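Local structure of d-3-phosphoglycerate dehydrogenase oxidoreductase protein (Ralstonia solanacearum, 3GG9) at the interface of chains A and B. The protein probably acts as an NAD-dependent D-2-hydroxyacid dehydrogenase, with D-3-phosphoglycerate as the proposed substrate. Numbering follows the deposited sequence. Chains: chain A/B, d-3-phosphoglycerate dehydrogenase oxidoreductase protein.

Contact 1: the interface of chains A and B. Residues chain A 12, 298-299, 301, 304; chain B 129-130, 139.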
# COMPACT_ATOMS: atom_id res chain seq x y z
N GLN A 12 -16.41 -12.67 5.75
CA GLN A 12 -17.08 -11.56 5.08
C GLN A 12 -18.25 -11.99 4.20
O GLN A 12 -18.74 -11.18 3.40
CB GLN A 12 -16.08 -10.77 4.24
CG GLN A 12 -15.16 -9.95 5.08
CD GLN A 12 -14.03 -9.28 4.30
OE1 GLN A 12 -13.01 -9.91 4.02
NE2 GLN A 12 -14.19 -7.98 4.02
N THR A 298 -2.12 -7.26 8.94
CA THR A 298 -3.37 -7.51 8.25
C THR A 298 -3.83 -8.91 8.57
O THR A 298 -3.01 -9.80 8.89
CB THR A 298 -3.17 -7.40 6.72
OG1 THR A 298 -2.03 -8.17 6.38
CG2 THR A 298 -2.96 -5.95 6.34
N PRO A 299 -5.16 -9.14 8.50
CA PRO A 299 -5.71 -10.41 8.95
C PRO A 299 -5.74 -11.52 7.90
O PRO A 299 -6.81 -11.94 7.45
CB PRO A 299 -7.14 -10.02 9.38
CG PRO A 299 -7.48 -8.92 8.42
CD PRO A 299 -6.21 -8.18 8.13
N ILE A 301 -5.04 -11.80 4.66
CA ILE A 301 -5.79 -11.43 3.43
C ILE A 301 -5.03 -11.68 2.12
O ILE A 301 -5.53 -11.36 1.03
CB ILE A 301 -6.27 -9.97 3.49
CG1 ILE A 301 -5.09 -9.01 3.78
CG2 ILE A 301 -7.40 -9.86 4.54
CD1 ILE A 301 -5.45 -7.51 3.84
N VAL A 304 -7.41 -13.51 0.03
CA VAL A 304 -8.77 -12.93 0.08
C VAL A 304 -8.90 -11.83 -0.97
O VAL A 304 -8.58 -10.68 -0.75
CB VAL A 304 -9.17 -12.46 1.53
CG1 VAL A 304 -10.64 -12.06 1.60
CG2 VAL A 304 -8.93 -13.60 2.49
N TYR B 129 -8.85 -2.93 6.67
CA TYR B 129 -8.58 -4.23 7.31
C TYR B 129 -7.71 -4.06 8.55
O TYR B 129 -7.95 -4.70 9.56
CB TYR B 129 -7.91 -5.20 6.35
CG TYR B 129 -8.82 -6.03 5.46
CD1 TYR B 129 -9.76 -6.90 6.00
CD2 TYR B 129 -8.71 -5.94 4.06
CE1 TYR B 129 -10.57 -7.67 5.19
CE2 TYR B 129 -9.53 -6.69 3.24
CZ TYR B 129 -10.44 -7.55 3.79
OH TYR B 129 -11.20 -8.32 2.95
N VAL B 130 -6.68 -3.21 8.45
CA VAL B 130 -5.75 -2.95 9.56
C VAL B 130 -6.46 -2.35 10.79
O VAL B 130 -6.25 -2.81 11.90
CB VAL B 130 -4.55 -2.04 9.08
CG1 VAL B 130 -3.76 -1.45 10.25
CG2 VAL B 130 -3.61 -2.82 8.18
N GLN B 139 -10.71 -9.85 9.79
CA GLN B 139 -10.92 -9.95 8.34
C GLN B 139 -12.23 -9.27 7.95
O GLN B 139 -13.07 -9.85 7.28
CB GLN B 139 -10.84 -11.40 7.88
CG GLN B 139 -10.28 -11.57 6.49
CD GLN B 139 -10.15 -13.02 6.10
OE1 GLN B 139 -11.11 -13.64 5.64
NE2 GLN B 139 -8.96 -13.56 6.27
O HOH W 1 -13.32 -12.80 4.55
O HOH W 2 -9.48 -8.86 0.91
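B:Tyr129 lays its ring against A:Ile301, and this is the tightly packed part of the contact. The CG2 branch of A:Ile301 sits over the ring centre, 3.8 Å from the centroid of B:Tyr129, in a CH-pi contact. The other branch of A:Ile301 reaches the same ring through CD1, 3.6 Å from CD2 of B:Tyr129. CG1 of A:Ile301 is tucked in between its own backbone N and carbonyl carbon (chi1 54°), which leaves CG2 beside the backbone N and puts both branches on the ring. A:Pro299 adds to the packing. Its CG rests 3.6 Å from CA of B:Gln139, and its CD faces CB of B:Tyr129.

Direct polar links frame this core. The phenol OH of B:Tyr129 donates to the amide oxygen OE1 of A:Gln12 at 2.6 Å, meeting a lone pair that lies in the amide's plane. The amide stands nearly upright to the ring, with the planes 84° apart. The side-chain NE2 of B:Gln139 gives an almost straight bond (177° at H) to the backbone O of A:Pro299, at 2.9 Å and within its own amide plane.

The looser part is bridged by water. Water 1 joins OE1 of A:Gln12 to OE1 of B:Gln139. Water 2 lies 2.7 Å from OH of B:Tyr129 and also meets the backbone O of A:Val304. Here the CG2 methyl of A:Val304 packs loosely on the amide of B:Gln139, 3.8 Å from its NE2.

A:Pro299 and A:Ile301 flank the position of the family's catalytic histidine. The contact probably braces this loop against the partner chain, and may help to hold the active-site region in place.

Contact 2: the interface of chains A and B. Residues chain A 109-110, 113; chain B 124, 157-159, 182.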
# COMPACT_ATOMS: atom_id res chain seq x y z
N VAL A 109 -0.63 -14.97 -7.65
CA VAL A 109 -0.75 -13.55 -7.95
C VAL A 109 -1.32 -12.71 -6.81
O VAL A 109 -0.72 -11.68 -6.48
CB VAL A 109 -1.57 -13.31 -9.22
CG1 VAL A 109 -1.66 -11.81 -9.54
CG2 VAL A 109 -0.90 -14.08 -10.38
N ALA A 110 -2.44 -13.13 -6.23
CA ALA A 110 -3.06 -12.39 -5.09
C ALA A 110 -2.17 -12.23 -3.86
O ALA A 110 -2.07 -11.12 -3.33
CB ALA A 110 -4.41 -12.97 -4.69
N GLU A 113 0.79 -9.76 -4.84
CA GLU A 113 0.39 -8.37 -4.88
C GLU A 113 0.16 -7.87 -3.47
O GLU A 113 0.47 -6.74 -3.14
CB GLU A 113 -0.87 -8.19 -5.69
CG GLU A 113 -0.57 -8.43 -7.18
CD GLU A 113 -1.65 -7.92 -8.09
OE1 GLU A 113 -2.62 -7.34 -7.59
OE2 GLU A 113 -1.53 -8.10 -9.33
N ARG B 124 -6.49 -3.29 -2.01
CA ARG B 124 -6.56 -4.36 -1.04
C ARG B 124 -7.18 -3.98 0.30
O ARG B 124 -7.12 -4.78 1.24
CB ARG B 124 -5.18 -4.94 -0.82
CG ARG B 124 -4.64 -5.69 -2.07
CD ARG B 124 -5.63 -6.78 -2.56
NE ARG B 124 -5.52 -8.02 -1.77
CZ ARG B 124 -4.79 -9.07 -2.12
NH1 ARG B 124 -4.10 -9.08 -3.27
NH2 ARG B 124 -4.73 -10.10 -1.34
N VAL B 157 -7.23 -7.91 -7.43
CA VAL B 157 -5.91 -7.91 -8.07
C VAL B 157 -5.81 -6.85 -9.17
O VAL B 157 -6.80 -6.41 -9.75
CB VAL B 157 -5.41 -9.28 -8.65
CG1 VAL B 157 -4.88 -10.21 -7.53
CG2 VAL B 157 -6.44 -9.94 -9.54
N LEU B 158 -4.58 -6.45 -9.44
CA LEU B 158 -4.32 -5.41 -10.41
C LEU B 158 -4.12 -6.05 -11.77
O LEU B 158 -4.59 -5.51 -12.78
CB LEU B 158 -3.05 -4.64 -10.00
CG LEU B 158 -3.13 -3.89 -8.65
CD1 LEU B 158 -1.82 -3.19 -8.46
CD2 LEU B 158 -4.27 -2.88 -8.68
N LYS B 159 -3.48 -7.23 -11.78
CA LYS B 159 -3.19 -7.96 -13.00
C LYS B 159 -4.45 -8.11 -13.85
O LYS B 159 -5.49 -8.57 -13.39
CB LYS B 159 -2.59 -9.35 -12.70
CG LYS B 159 -2.07 -10.07 -13.97
CD LYS B 159 -1.57 -11.48 -13.64
CE LYS B 159 -1.10 -12.22 -14.90
NZ LYS B 159 -0.59 -13.58 -14.50
N PHE B 182 2.89 -4.73 -13.04
CA PHE B 182 1.90 -5.57 -12.40
C PHE B 182 0.96 -6.28 -13.36
O PHE B 182 0.03 -6.94 -12.94
CB PHE B 182 1.12 -4.74 -11.36
CG PHE B 182 1.87 -4.60 -10.08
CD1 PHE B 182 1.55 -5.42 -9.00
CD2 PHE B 182 2.92 -3.70 -9.96
CE1 PHE B 182 2.28 -5.31 -7.80
CE2 PHE B 182 3.66 -3.60 -8.77
CZ PHE B 182 3.32 -4.40 -7.70
O HOH W 3 0.48 -8.61 -10.71
O HOH W 4 -3.87 -6.90 -5.45
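A:Glu113 reaches from its helix to the backbone of B:Leu158 and B:Lys159. Its CB passes NH1 of B:Arg124 at 4.1 Å, a loose approach. CG is anti to the carbonyl carbon (chi1 -70°), and the chain beyond it is extended. This carries the acid away from its own helix. CG lies 4.1 Å from CD1 of B:Phe182, and the two side chains run antiparallel. CD, the carboxylate carbon, touches CG1 of B:Val157 and CB of B:Leu158, at 4.0 Å each, from directions roughly at right angles.

At the tip, the two oxygens take neighbouring backbone N-H groups. OE1 of A:Glu113 accepts from N of B:Leu158 at 2.8 Å, and its OE2 accepts from N of B:Lys159 at 3.2 Å. Both use the syn lone pair, so the loop grips the carboxylate in a fork and fixes its rotation. Water 3 carries OE2 on to the backbone O of B:Phe182. Water 4 links OE1 to NH1 of B:Arg124. OE1 of A:Glu113 and NH1 of B:Arg124 are 4.9 Å apart, and if both groups are charged the opposite signs may favour each other.

The same NH1 of B:Arg124 bonds directly to the backbone O of A:Ala110, at 2.9 Å and 154° at H. The arginine chain bends at chi2 and chi3. Beside this, CG1 of B:Val157 packs on CA of A:Ala110, and A:Val109 lies athwart B:Lys159.

This patch of the two-fold A/B interface is probably a dimer contact. Chain A gives the start of helix 109-123; B:Arg124 follows that helix's copy. B:Val157 to B:Lys159 precede strand 162-166, which leads to the Rossmann glycine loop, and B:Phe182 follows helix 170-181, both in the nucleotide-binding fold.

The C-alpha centres of contact 1 and contact 2 lie about 15 Å apart, so they are neighbouring patches of one interface. They share no residue. On chain B they are joined by a short stretch of sequence: B:Arg124 of contact 2 lies two residues ahead of helix 126-134, which gives contact 1 B:Tyr129 and B:Val130. The other chain B residues come from loops. On chain A they draw on distant parts of the sequence, a long helix in one and loops in the other. The interface is two-fold symmetric, so each patch has a twin. Together the four patches probably stabilise a dimer in which each subunit supports the other's active-site region.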